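PDB 5AWO: isomaltodextranase from Arthrobacter globiformis, which hydrolyses alpha-1,6-glucosidic linkages in dextran-type polysaccharides, releasing successive isomaltose units from the non-reducing chain ends. Local coordinates for residues S303-G307 with V373-Y378; H105-Y109 with Y189-L193. All blocks are in the same frame, centred on the assembly; numbering follows the deposited sequence.

Interaction 1 of 2, residues S303-G307 with V373-Y378; sequences SHRNG and VGKPLY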
loop_
_atom_site.group_PDB
_atom_site.type_symbol
_atom_site.label_atom_id
_atom_site.label_comp_id
_atom_site.label_asym_id
_atom_site.label_seq_id
_atom_site.Cartn_x
_atom_site.Cartn_y
_atom_site.Cartn_z
ATOM N N SER A 303 9.486 1.280 -0.735
ATOM C CA SER A 303 9.253 -0.101 -1.105
ATOM C C SER A 303 9.620 -1.126 -0.036
ATOM O O SER A 303 9.036 -2.196 -0.013
ATOM C CB SER A 303 9.950 -0.453 -2.423
ATOM O OG SER A 303 11.355 -0.333 -2.352
ATOM N N HIS A 304 10.588 -0.791 0.809
ATOM C CA HIS A 304 10.965 -1.683 1.927
ATOM C C HIS A 304 9.800 -1.901 2.904
ATOM O O HIS A 304 9.820 -2.868 3.699
ATOM C CB HIS A 304 12.209 -1.178 2.655
ATOM C CG HIS A 304 12.048 0.174 3.261
ATOM N ND1 HIS A 304 11.972 1.324 2.500
ATOM C CD2 HIS A 304 11.918 0.568 4.550
ATOM C CE1 HIS A 304 11.799 2.362 3.294
ATOM N NE2 HIS A 304 11.738 1.925 4.542
ATOM N N ARG A 305 8.791 -1.023 2.870
ATOM C CA ARG A 305 7.589 -1.140 3.695
ATOM C C ARG A 305 6.382 -1.759 2.996
ATOM O O ARG A 305 5.277 -1.779 3.579
ATOM C CB ARG A 305 7.205 0.241 4.236
ATOM C CG ARG A 305 8.208 0.834 5.222
ATOM C CD ARG A 305 8.436 -0.112 6.394
ATOM N NE ARG A 305 8.802 0.555 7.620
ATOM C CZ ARG A 305 9.018 -0.075 8.771
ATOM N NH1 ARG A 305 8.980 -1.405 8.806
ATOM N NH2 ARG A 305 9.302 0.654 9.851
ATOM N N ASN A 306 6.563 -2.245 1.766
ATOM C CA ASN A 306 5.418 -2.766 1.021
ATOM C C ASN A 306 5.241 -4.277 1.204
ATOM O O ASN A 306 6.016 -4.914 1.920
ATOM C CB ASN A 306 5.459 -2.347 -0.445
ATOM C CG ASN A 306 6.409 -3.162 -1.298
ATOM O OD1 ASN A 306 6.879 -4.238 -0.926
ATOM N ND2 ASN A 306 6.651 -2.672 -2.517
ATOM N N GLY A 307 4.188 -4.824 0.618
ATOM C CA GLY A 307 3.964 -6.272 0.573
ATOM C C GLY A 307 2.920 -6.802 1.535
ATOM O O GLY A 307 2.343 -6.072 2.329
ATOM N N VAL A 373 2.705 -6.998 -6.046
ATOM C CA VAL A 373 3.348 -5.887 -5.329
ATOM C C VAL A 373 4.835 -5.955 -5.667
ATOM O O VAL A 373 5.565 -6.797 -5.122
ATOM C CB VAL A 373 3.137 -5.979 -3.789
ATOM C CG1 VAL A 373 3.818 -4.819 -3.077
ATOM C CG2 VAL A 373 1.664 -6.047 -3.453
ATOM N N GLY A 374 5.281 -5.113 -6.602
ATOM C CA GLY A 374 6.675 -5.112 -7.035
ATOM C C GLY A 374 7.565 -4.355 -6.088
ATOM O O GLY A 374 7.086 -3.542 -5.267
ATOM N N LYS A 375 8.852 -4.669 -6.184
ATOM C CA LYS A 375 9.914 -3.859 -5.637
ATOM C C LYS A 375 10.770 -3.347 -6.781
ATOM O O LYS A 375 10.905 -4.006 -7.800
ATOM C CB LYS A 375 10.782 -4.645 -4.630
ATOM C CG LYS A 375 10.208 -4.623 -3.211
ATOM C CD LYS A 375 11.006 -5.483 -2.219
ATOM C CE LYS A 375 10.681 -5.196 -0.754
ATOM N NZ LYS A 375 9.292 -5.532 -0.403
ATOM N N PRO A 376 11.373 -2.162 -6.596
ATOM C CA PRO A 376 12.423 -1.734 -7.518
ATOM C C PRO A 376 13.586 -2.700 -7.386
ATOM O O PRO A 376 13.716 -3.348 -6.325
ATOM C CB PRO A 376 12.823 -0.356 -6.978
ATOM C CG PRO A 376 12.597 -0.503 -5.494
ATOM C CD PRO A 376 11.373 -1.366 -5.365
ATOM N N LEU A 377 14.435 -2.812 -8.395
ATOM C CA LEU A 377 15.621 -3.642 -8.208
ATOM C C LEU A 377 16.515 -3.020 -7.130
ATOM O O LEU A 377 16.965 -1.901 -7.260
ATOM C CB LEU A 377 16.397 -3.767 -9.512
ATOM C CG LEU A 377 17.560 -4.752 -9.520
ATOM C CD1 LEU A 377 17.079 -6.178 -9.283
ATOM C CD2 LEU A 377 18.307 -4.631 -10.837
ATOM N N TYR A 378 16.771 -3.761 -6.056
ATOM C CA TYR A 378 17.680 -3.280 -5.017
ATOM C C TYR A 378 19.126 -3.414 -5.480
ATOM O O TYR A 378 19.480 -4.446 -6.071
ATOM C CB TYR A 378 17.447 -4.010 -3.681
ATOM C CG TYR A 378 16.337 -3.376 -2.863
ATOM C CD1 TYR A 378 15.052 -3.236 -3.378
ATOM C CD2 TYR A 378 16.585 -2.858 -1.600
ATOM C CE1 TYR A 378 14.032 -2.658 -2.637
ATOM C CE2 TYR A 378 15.567 -2.258 -0.859
ATOM C CZ TYR A 378 14.294 -2.148 -1.402
ATOM O OH TYR A 378 13.299 -1.542 -0.651
HETATM O O HOH W 1 8.692 -4.989 2.399
#
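The short 3-10 turn at S303-R305 and the loop after it run beside V373-Y378, with CA atoms 5.9 Å apart both at S303/K375 and at G307/V373, yet every hydrogen bond between the two segments uses at least one side chain. N306 reaches across with both ends of its amide. Its OD1 accepts from K375 NZ at 2.8 Å, the donor tilted from the carbonyl plane, while ND2 donates to G374 O at 2.9 Å in a bent bond, 132° at the hydrogen. Having CG between backbone N and carbonyl carbon (chi1 79°) turns this amide onto the methyl CG1 of V373. The K375 chain runs extended until it bends at its last torsion (chi4 64°), bringing NZ near OD1 and, more weakly, S303 O; those two acceptors lie close together and would probably repel without the ammonium. S303 O also takes the backbone N-H of N306, closing the turn. NZ is further gripped by a water that bridges to H304 O and N306 O, and by A481 O. At the other end, Y378 OH donates to S303 OG at 2.9 Å, in a relay that runs on to T300 O. P376 CD presses on S303 CB at 3.4 Å, tighter than normal packing. G307 adopts a backbone shape in which a CB would strike the preceding carbonyl. W483 makes a cation-pi contact with K375 and meets Y378 edge-to-face, at a buried domain junction joining the GH27 barrel to the C-terminal antiparallel beta domain and the carbohydrate-binding module.

Interaction 2 of 2, residues H105-Y109 with Y189-L193; sequences HDWAY and YFKDL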
loop_
_atom_site.group_PDB
_atom_site.type_symbol
_atom_site.label_atom_id
_atom_site.label_comp_id
_atom_site.label_asym_id
_atom_site.label_seq_id
_atom_site.Cartn_x
_atom_site.Cartn_y
_atom_site.Cartn_z
ATOM N N HIS A 105 -29.340 14.650 -1.248
ATOM C CA HIS A 105 -29.382 13.299 -0.739
ATOM C C HIS A 105 -28.205 13.052 0.173
ATOM O O HIS A 105 -27.139 13.632 -0.045
ATOM C CB HIS A 105 -29.355 12.302 -1.883
ATOM C CG HIS A 105 -30.408 12.536 -2.918
ATOM N ND1 HIS A 105 -31.722 12.173 -2.724
ATOM C CD2 HIS A 105 -30.345 13.085 -4.156
ATOM C CE1 HIS A 105 -32.428 12.502 -3.791
ATOM N NE2 HIS A 105 -31.617 13.050 -4.676
ATOM N N ASP A 106 -28.399 12.169 1.151
ATOM C CA ASP A 106 -27.410 11.836 2.156
ATOM C C ASP A 106 -26.499 10.676 1.712
ATOM O O ASP A 106 -26.626 10.139 0.598
ATOM C CB ASP A 106 -28.069 11.605 3.551
ATOM C CG ASP A 106 -28.939 10.362 3.629
ATOM O OD1 ASP A 106 -28.949 9.525 2.706
ATOM O OD2 ASP A 106 -29.606 10.211 4.683
ATOM N N TRP A 107 -25.555 10.309 2.567
ATOM C CA TRP A 107 -24.598 9.267 2.215
ATOM C C TRP A 107 -25.303 7.942 1.927
ATOM O O TRP A 107 -24.910 7.214 1.022
ATOM C CB TRP A 107 -23.598 9.060 3.337
ATOM C CG TRP A 107 -22.605 10.186 3.593
ATOM C CD1 TRP A 107 -22.446 10.896 4.747
ATOM C CD2 TRP A 107 -21.572 10.638 2.711
ATOM N NE1 TRP A 107 -21.420 11.800 4.622
ATOM C CE2 TRP A 107 -20.864 11.653 3.377
ATOM C CE3 TRP A 107 -21.202 10.310 1.403
ATOM C CZ2 TRP A 107 -19.779 12.320 2.791
ATOM C CZ3 TRP A 107 -20.125 10.972 0.816
ATOM C CH2 TRP A 107 -19.445 11.975 1.505
ATOM N N ALA A 108 -26.350 7.629 2.699
ATOM C CA ALA A 108 -27.033 6.336 2.533
ATOM C C ALA A 108 -27.712 6.259 1.182
ATOM O O ALA A 108 -27.669 5.222 0.521
ATOM C CB ALA A 108 -28.058 6.121 3.637
ATOM N N TYR A 109 -28.347 7.340 0.767
ATOM C CA TYR A 109 -28.953 7.392 -0.548
ATOM C C TYR A 109 -27.917 7.067 -1.619
ATOM O O TYR A 109 -28.166 6.250 -2.515
ATOM C CB TYR A 109 -29.564 8.744 -0.839
ATOM C CG TYR A 109 -30.059 8.851 -2.258
ATOM C CD1 TYR A 109 -29.210 9.261 -3.281
ATOM C CD2 TYR A 109 -31.376 8.529 -2.591
ATOM C CE1 TYR A 109 -29.645 9.368 -4.584
ATOM C CE2 TYR A 109 -31.822 8.622 -3.905
ATOM C CZ TYR A 109 -30.951 9.041 -4.903
ATOM O OH TYR A 109 -31.358 9.152 -6.223
ATOM N N TYR A 189 -19.454 4.841 11.646
ATOM C CA TYR A 189 -20.522 5.471 10.899
ATOM C C TYR A 189 -20.369 5.242 9.396
ATOM O O TYR A 189 -21.305 4.817 8.713
ATOM C CB TYR A 189 -20.552 6.943 11.239
ATOM C CG TYR A 189 -21.447 7.852 10.439
ATOM C CD1 TYR A 189 -22.827 7.926 10.684
ATOM C CD2 TYR A 189 -20.914 8.682 9.458
ATOM C CE1 TYR A 189 -23.622 8.788 9.973
ATOM C CE2 TYR A 189 -21.700 9.562 8.758
ATOM C CZ TYR A 189 -23.067 9.620 9.012
ATOM O OH TYR A 189 -23.868 10.522 8.314
ATOM N N PHE A 190 -19.169 5.471 8.876
ATOM C CA PHE A 190 -18.954 5.204 7.455
ATOM C C PHE A 190 -18.913 3.725 7.137
ATOM O O PHE A 190 -19.506 3.275 6.156
ATOM C CB PHE A 190 -17.686 5.939 6.960
ATOM C CG PHE A 190 -17.845 7.444 6.952
ATOM C CD1 PHE A 190 -18.820 8.024 6.175
ATOM C CD2 PHE A 190 -17.045 8.275 7.717
ATOM C CE1 PHE A 190 -18.987 9.398 6.171
ATOM C CE2 PHE A 190 -17.207 9.646 7.708
ATOM C CZ PHE A 190 -18.196 10.208 6.943
ATOM N N LYS A 191 -18.226 2.943 7.965
ATOM C CA LYS A 191 -18.160 1.501 7.744
ATOM C C LYS A 191 -19.576 0.918 7.644
ATOM O O LYS A 191 -19.885 0.098 6.786
ATOM C CB LYS A 191 -17.440 0.819 8.886
ATOM C CG LYS A 191 -17.423 -0.687 8.758
ATOM C CD LYS A 191 -17.338 -1.370 10.090
ATOM C CE LYS A 191 -16.006 -1.175 10.724
ATOM N NZ LYS A 191 -15.985 -1.898 12.033
ATOM N N ASP A 192 -20.439 1.348 8.551
ATOM C CA ASP A 192 -21.799 0.814 8.633
ATOM C C ASP A 192 -22.646 1.204 7.429
ATOM O O ASP A 192 -23.540 0.427 7.022
ATOM C CB ASP A 192 -22.452 1.324 9.913
ATOM C CG ASP A 192 -21.871 0.710 11.172
ATOM O OD1 ASP A 192 -21.158 -0.279 11.114
ATOM O OD2 ASP A 192 -22.130 1.287 12.277
ATOM N N LEU A 193 -22.409 2.394 6.880
ATOM C CA LEU A 193 -23.046 2.852 5.637
ATOM C C LEU A 193 -22.679 1.995 4.430
ATOM O O LEU A 193 -23.313 2.129 3.368
ATOM C CB LEU A 193 -22.733 4.331 5.367
ATOM C CG LEU A 193 -23.419 5.380 6.238
ATOM C CD1 LEU A 193 -22.724 6.729 6.185
ATOM C CD2 LEU A 193 -24.890 5.552 5.881
#
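Y189 meets W107 first: its OH lies in the indole plane at the ring edge, 3.9 Å from W107 CD1, and is hydrogen-bonded to I96 O. The two side chains cross at about a right angle. F190 follows with a T-shaped stack, CE1 of its edge resting over one indole face, 3.8 Å from W107 NE1, with the planes at 85°. Its CG, set beside the backbone N (chi1 -68°), carries the ring toward the indole, and the ring is backed by Y189 CD2 over its centre. One turn on from Y189, L193 forks between two partners: CD1 packs on W107 CB at 3.8 Å and also lies over the rim of the Y189 ring, while CD2 touches A108 CB at 3.9 Å. On the other segment, D106 OD1 caps the helix start by accepting from Y109 N. With an alanine in place of the W107 indole, the F190 edge would probably lose the face it rests on and a gap would open beside V123, which both aromatic side chains touch. Such apolar, aromatic-rich packing joins neighbouring outer helices of a (beta/alpha)8 barrel, here 107-116 and 179-192, which lead into the adjacent strands 120-124 and 197-200.

The two contacts share no helix or strand and do not touch; their nearest atoms are about 21 Å apart and their centres about 36 Å. Interaction 2 closes along the chain before interaction 1 opens, and it stays within the barrel, on its helical layer and partly exposed. Interaction 1 is buried where the barrel meets two beta domains. Their chemistry differs accordingly: the interdomain junction relies on a lysine, an amide, hydroxyls and a bridging water to satisfy backbone carbonyls, whereas the helix pair joins through aromatic rings and methyl groups with no hydrogen bond across.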